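Long-range contact in helix-turn-helix domain-containing protein (Shewanella amazonensis SB2B, PDB 3KE2), which is of unknown function but carries a winged helix-turn-helix domain, so it probably binds DNA: residues H27-A32 with Y78-W83. Residues are numbered along the deposited sequence; the frame is centred on the assembly and turned at random. Where two conformers were deposited one is given.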
# COMPACT_ATOMS: atom_id res chain seq x y z
N HIS A 27 -5.73 -8.38 6.75
CA HIS A 27 -5.26 -9.03 8.00
C HIS A 27 -6.38 -9.90 8.57
O HIS A 27 -6.16 -11.04 8.91
CB HIS A 27 -4.77 -7.96 8.99
CG HIS A 27 -4.43 -8.46 10.36
ND1 HIS A 27 -3.17 -8.91 10.71
CD2 HIS A 27 -5.18 -8.51 11.49
CE1 HIS A 27 -3.17 -9.25 11.99
NE2 HIS A 27 -4.37 -9.01 12.49
N LEU A 28 -7.60 -9.36 8.65
CA LEU A 28 -8.73 -10.11 9.16
C LEU A 28 -8.95 -11.40 8.36
O LEU A 28 -9.06 -12.48 8.93
CB LEU A 28 -9.98 -9.26 9.12
CG LEU A 28 -10.07 -8.11 10.12
CD1 LEU A 28 -11.38 -7.39 9.86
CD2 LEU A 28 -9.97 -8.58 11.58
N MSE A 29 -8.97 -11.27 7.04
CA MSE A 29 -9.18 -12.38 6.12
C MSE A 29 -8.11 -13.44 6.20
O MSE A 29 -8.35 -14.61 5.96
CB MSE A 29 -9.19 -11.86 4.69
CG MSE A 29 -10.34 -10.96 4.41
SE MSE A 29 -10.17 -10.18 2.69
CE MSE A 29 -11.64 -9.06 2.79
N ASP A 30 -6.92 -13.03 6.59
CA ASP A 30 -5.81 -13.94 6.65
C ASP A 30 -5.80 -14.75 7.95
O ASP A 30 -5.27 -15.85 7.97
CB ASP A 30 -4.50 -13.14 6.53
CG ASP A 30 -3.34 -13.95 5.94
OD1 ASP A 30 -3.55 -14.66 4.93
OD2 ASP A 30 -2.21 -13.81 6.45
N ASP A 31 -6.37 -14.22 9.03
CA ASP A 31 -6.34 -14.95 10.33
C ASP A 31 -7.60 -15.80 10.62
O ASP A 31 -7.58 -16.61 11.54
CB ASP A 31 -6.07 -13.97 11.50
CG ASP A 31 -4.72 -13.14 11.33
OD1 ASP A 31 -4.09 -13.10 10.22
OD2 ASP A 31 -4.31 -12.49 12.34
N ALA A 32 -8.65 -15.62 9.83
CA ALA A 32 -9.92 -16.35 9.96
C ALA A 32 -10.69 -16.40 8.62
O ALA A 32 -10.47 -15.57 7.74
CB ALA A 32 -10.79 -15.73 11.04
N TYR A 78 -13.13 -15.61 1.81
CA TYR A 78 -12.04 -14.98 1.11
C TYR A 78 -10.69 -15.53 1.58
O TYR A 78 -10.52 -15.89 2.73
CB TYR A 78 -12.06 -13.47 1.34
CG TYR A 78 -13.22 -12.73 0.69
CD1 TYR A 78 -13.16 -12.32 -0.63
CD2 TYR A 78 -14.37 -12.38 1.43
CE1 TYR A 78 -14.20 -11.61 -1.22
CE2 TYR A 78 -15.44 -11.67 0.83
CZ TYR A 78 -15.34 -11.28 -0.49
OH TYR A 78 -16.37 -10.58 -1.11
N ARG A 79 -9.75 -15.59 0.66
CA ARG A 79 -8.40 -16.01 0.95
C ARG A 79 -7.42 -15.13 0.19
O ARG A 79 -7.67 -14.77 -0.96
CB ARG A 79 -8.16 -17.46 0.55
CG ARG A 79 -6.71 -17.89 0.73
CD ARG A 79 -6.60 -19.39 0.74
NE ARG A 79 -7.10 -19.93 -0.51
CZ ARG A 79 -7.57 -21.18 -0.68
NH1 ARG A 79 -7.66 -22.05 0.32
NH2 ARG A 79 -8.00 -21.52 -1.87
N ILE A 80 -6.29 -14.82 0.82
CA ILE A 80 -5.26 -14.02 0.21
C ILE A 80 -4.38 -14.96 -0.59
O ILE A 80 -3.73 -15.84 -0.01
CB ILE A 80 -4.43 -13.29 1.27
CG1 ILE A 80 -5.34 -12.42 2.16
CG2 ILE A 80 -3.35 -12.46 0.63
CD1 ILE A 80 -6.16 -11.46 1.42
N ARG A 81 -4.39 -14.81 -1.92
CA ARG A 81 -3.57 -15.65 -2.81
C ARG A 81 -2.13 -15.22 -2.64
O ARG A 81 -1.24 -16.05 -2.53
CB ARG A 81 -3.98 -15.53 -4.28
CG ARG A 81 -3.05 -16.30 -5.26
CD ARG A 81 -3.47 -16.19 -6.74
NE ARG A 81 -2.52 -16.86 -7.63
CZ ARG A 81 -2.65 -18.12 -8.06
NH1 ARG A 81 -3.70 -18.84 -7.69
NH2 ARG A 81 -1.74 -18.64 -8.85
N THR A 82 -1.90 -13.90 -2.63
CA THR A 82 -0.54 -13.37 -2.40
C THR A 82 -0.63 -11.96 -1.86
O THR A 82 -1.53 -11.21 -2.24
CB THR A 82 0.33 -13.34 -3.64
OG1 THR A 82 1.67 -13.01 -3.24
CG2 THR A 82 -0.18 -12.31 -4.65
N TRP A 83 0.28 -11.63 -0.94
CA TRP A 83 0.33 -10.28 -0.39
C TRP A 83 1.12 -9.36 -1.29
O TRP A 83 1.02 -8.14 -1.17
CB TRP A 83 0.99 -10.27 0.98
CG TRP A 83 0.11 -10.75 2.05
CD1 TRP A 83 -0.07 -12.04 2.43
CD2 TRP A 83 -0.70 -9.95 2.91
NE1 TRP A 83 -0.96 -12.09 3.47
CE2 TRP A 83 -1.37 -10.82 3.78
CE3 TRP A 83 -0.93 -8.57 3.03
CZ2 TRP A 83 -2.25 -10.38 4.76
CZ3 TRP A 83 -1.81 -8.12 4.02
CH2 TRP A 83 -2.46 -9.03 4.87
O HOH W 1 -11.28 -14.78 4.99
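The indole of Trp-83 lies with one face on Ile-80, three residues earlier in the same segment, whose CG2 sits 3.7 Å above the ring plane toward the rim. Its edge meets helix 14-31. There the carboxylate of Asp-30 comes up near the indole plane, tip to tip with the ring, the two planes 79° apart. OD2 of Asp-30 stops 3.7 Å from NE1 of Trp-83, and the pair is not hydrogen-bonded. Farther round the same edge, CH2 of Trp-83 approaches the backbone N of His-27 at 3.8 Å. The Tyr-78 ring takes Met-29, a selenomethionine, obliquely: SE is 5.2 Å from the centroid of the Tyr-78 ring and 39° off its normal, a Met-aromatic contact, while Phe-66 packs edge-to-face with the same tyrosine. Met-29 reaches this place because CG stands anti to the carbonyl carbon, beside the backbone N, and the chain runs extended beyond it. It lies alongside Tyr-78, pointing the same way, with SE 4.0 Å from CB of Tyr-78 and CD1 of Ile-80 a little farther off. In the winged helix-turn-helix domain, this is where the end of helix 14-31 crosses strand 77-82 of the two-stranded antiparallel sheet; the axes of helix 27-31 and strand 78-80 pass 7.5 Å apart at 100°. A classic beta bulge, Arg-81 and Thr-82 both facing Glu-63, turns the chain just before Trp-83. Met-29 continues inward onto Leu-39 and Phe-57, whereas Asp-30 is exposed, its OD1 4.0 Å from CG1 of Ile-80 and its side chain crossing that isoleucine at about a right angle. No direct hydrogen bond joins the two segments; past the helix end, one water bridges O of Ala-32 and O of Tyr-78, 2.6 Å from the latter.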